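Local coordinates for ParA (Salmonella enterica subsp. enterica serovar Newport str. SL317, PDB 3EZ9), which probably binds and hydrolyses ATP as a ParA-type partition protein, helping to segregate plasmid DNA at cell division, at residues N231-L236 / L263-A268. Sequence-based numbering, arbitrary orientation.
Sequences NQYEIL and LLNGLA. Unlike the reference sequence in segment 231-236: Asn-231 (reference Lys), Gln-232 (reference Pro), Tyr-233 (reference Ser), Ile-235 (reference Val). With MG (magnesium ion), chain C.
Asn-265 reaches out of helix 261-269 into the start of helix 235-241 and shows how one buried amide can join two pieces of backbone. Its reach begins at the first side-chain carbon, since Asn-265 CB packs 3.8 Å from Leu-236 CB. Beyond it, CG sits near the carbonyl oxygens of Gln-232 and Tyr-233, and from there the amide forks. Asn-265 OD1 accepts a hydrogen bond from Leu-236 N at 2.9 Å, the donor tilted 27° from the carbonyl plane; this N-H belongs to the first turn of helix 235-241, where Glu-234 is the N-cap. Asn-265 ND2 donates to Gln-232 O at 3.1 Å, arriving in the plane of that carbonyl, and is also hydrogen-bonded to Pro-261 O in its own helix. With both ends of the amide engaged, its rotation is fixed.

Both segments belong to the P-loop NTPase domain of this ParA protein, where helices 235-241 and 261-269 are separated in sequence by strand 250-255 of the central, mostly parallel sheet. Gln-232 lies in the type I turn, Asn-231 to Glu-234, that leads into helix 235-241, and its carbonyl oxygen takes a second hydrogen bond from Trp-219 NE1.

Packing contacts flank the amide. The Tyr-233 ring, its plane 72° from that of the amide, lies alongside Leu-264, whose CD1 comes 3.6 Å from Tyr-233 CZ in an oblique approach. Gln-232 CG rests over a face of the same ring. Leu-236 points its CB at the other helix, and with CG roughly opposite the backbone N (chi1 -152°) its CD1 lies 3.9 Å from Gly-266 CA, while the Ala-268 methyl meets the carbonyl oxygen of Tyr-233.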
loop_
_atom_site.group_PDB
_atom_site.type_symbol
_atom_site.label_atom_id
_atom_site.label_comp_id
_atom_site.label_asym_id
_atom_site.label_seq_id
_atom_site.Cartn_x
_atom_site.Cartn_y
_atom_site.Cartn_z
ATOM N N ASN A 231 -26.809 8.733 -9.106
ATOM C CA ASN A 231 -26.430 7.498 -8.414
ATOM C C ASN A 231 -24.954 7.600 -7.963
ATOM O O ASN A 231 -24.073 7.973 -8.735
ATOM C CB ASN A 231 -26.636 6.333 -9.373
ATOM C CG ASN A 231 -26.421 4.996 -8.733
ATOM O OD1 ASN A 231 -27.368 4.274 -8.426
ATOM N ND2 ASN A 231 -25.175 4.644 -8.546
ATOM N N GLN A 232 -24.691 7.292 -6.699
ATOM C CA GLN A 232 -23.338 7.373 -6.143
ATOM C C GLN A 232 -22.266 6.482 -6.785
ATOM O O GLN A 232 -21.086 6.675 -6.552
ATOM C CB GLN A 232 -23.381 7.080 -4.654
ATOM C CG GLN A 232 -24.001 5.753 -4.348
ATOM C CD GLN A 232 -23.742 5.308 -2.937
ATOM O OE1 GLN A 232 -24.470 4.473 -2.395
ATOM N NE2 GLN A 232 -22.691 5.839 -2.337
ATOM N N TYR A 233 -22.671 5.500 -7.577
ATOM C CA TYR A 233 -21.721 4.623 -8.262
ATOM C C TYR A 233 -21.662 4.823 -9.797
ATOM O O TYR A 233 -20.916 4.126 -10.492
ATOM C CB TYR A 233 -22.040 3.169 -7.937
ATOM C CG TYR A 233 -21.953 2.888 -6.470
ATOM C CD1 TYR A 233 -22.877 2.054 -5.842
ATOM C CD2 TYR A 233 -20.948 3.469 -5.699
ATOM C CE1 TYR A 233 -22.807 1.806 -4.481
ATOM C CE2 TYR A 233 -20.861 3.230 -4.327
ATOM C CZ TYR A 233 -21.794 2.394 -3.726
ATOM O OH TYR A 233 -21.698 2.145 -2.380
ATOM N N GLU A 234 -22.431 5.775 -10.326
ATOM C CA GLU A 234 -22.394 6.021 -11.757
ATOM C C GLU A 234 -21.732 7.344 -11.981
ATOM O O GLU A 234 -21.683 7.842 -13.111
ATOM C CB GLU A 234 -23.792 6.088 -12.355
ATOM C CG GLU A 234 -24.629 4.838 -12.193
ATOM C CD GLU A 234 -26.016 5.069 -12.722
ATOM O OE1 GLU A 234 -26.572 6.112 -12.333
ATOM O OE2 GLU A 234 -26.546 4.250 -13.512
ATOM N N ILE A 235 -21.209 7.924 -10.908
ATOM C CA ILE A 235 -20.588 9.242 -11.034
ATOM C C ILE A 235 -19.278 9.320 -11.823
ATOM O O ILE A 235 -18.993 10.352 -12.409
ATOM C CB ILE A 235 -20.443 9.891 -9.637
ATOM C CG1 ILE A 235 -21.836 10.020 -9.016
ATOM C CG2 ILE A 235 -19.788 11.259 -9.739
ATOM C CD1 ILE A 235 -21.805 10.420 -7.610
ATOM N N LEU A 236 -18.488 8.246 -11.837
ATOM C CA LEU A 236 -17.239 8.233 -12.599
ATOM C C LEU A 236 -17.632 8.239 -14.073
ATOM O O LEU A 236 -17.080 9.004 -14.847
ATOM C CB LEU A 236 -16.408 6.964 -12.321
ATOM C CG LEU A 236 -14.867 6.972 -12.452
ATOM C CD1 LEU A 236 -14.393 5.645 -12.945
ATOM C CD2 LEU A 236 -14.387 8.043 -13.370
ATOM N N LEU A 263 -13.491 2.788 -5.625
ATOM C CA LEU A 263 -13.200 1.472 -6.225
ATOM C C LEU A 263 -14.435 0.891 -6.903
ATOM O O LEU A 263 -14.336 0.139 -7.860
ATOM C CB LEU A 263 -12.688 0.516 -5.131
ATOM C CG LEU A 263 -12.189 -0.921 -5.319
ATOM C CD1 LEU A 263 -13.328 -1.848 -5.631
ATOM C CD2 LEU A 263 -11.157 -0.952 -6.417
ATOM N N LEU A 264 -15.603 1.248 -6.392
ATOM C CA LEU A 264 -16.854 0.776 -6.945
ATOM C C LEU A 264 -17.208 1.578 -8.198
ATOM O O LEU A 264 -17.831 1.068 -9.135
ATOM C CB LEU A 264 -17.943 0.906 -5.898
ATOM C CG LEU A 264 -17.964 -0.207 -4.852
ATOM C CD1 LEU A 264 -18.966 0.176 -3.755
ATOM C CD2 LEU A 264 -18.354 -1.557 -5.494
ATOM N N ASN A 265 -16.819 2.845 -8.206
ATOM C CA ASN A 265 -17.086 3.674 -9.354
ATOM C C ASN A 265 -16.281 3.127 -10.525
ATOM O O ASN A 265 -16.764 3.100 -11.661
ATOM C CB ASN A 265 -16.728 5.130 -9.056
ATOM C CG ASN A 265 -17.949 5.961 -8.644
ATOM O OD1 ASN A 265 -18.646 6.533 -9.484
ATOM N ND2 ASN A 265 -18.214 6.015 -7.353
ATOM N N GLY A 266 -15.069 2.656 -10.253
ATOM C CA GLY A 266 -14.256 2.114 -11.321
ATOM C C GLY A 266 -14.833 0.819 -11.865
ATOM O O GLY A 266 -14.844 0.572 -13.061
ATOM N N LEU A 267 -15.331 -0.026 -10.982
ATOM C CA LEU A 267 -15.882 -1.287 -11.414
ATOM C C LEU A 267 -17.179 -1.150 -12.182
ATOM O O LEU A 267 -17.558 -2.051 -12.923
ATOM C CB LEU A 267 -16.114 -2.200 -10.209
ATOM C CG LEU A 267 -14.918 -2.778 -9.450
ATOM C CD1 LEU A 267 -15.445 -3.845 -8.506
ATOM C CD2 LEU A 267 -13.911 -3.397 -10.402
ATOM N N ALA A 268 -17.873 -0.036 -12.007
ATOM C CA ALA A 268 -19.158 0.144 -12.685
ATOM C C ALA A 268 -19.011 0.868 -14.008
ATOM O O ALA A 268 -19.903 0.805 -14.861
ATOM C CB ALA A 268 -20.125 0.910 -11.793
HETATM MG MG MG C . -28.120 2.575 -13.662
#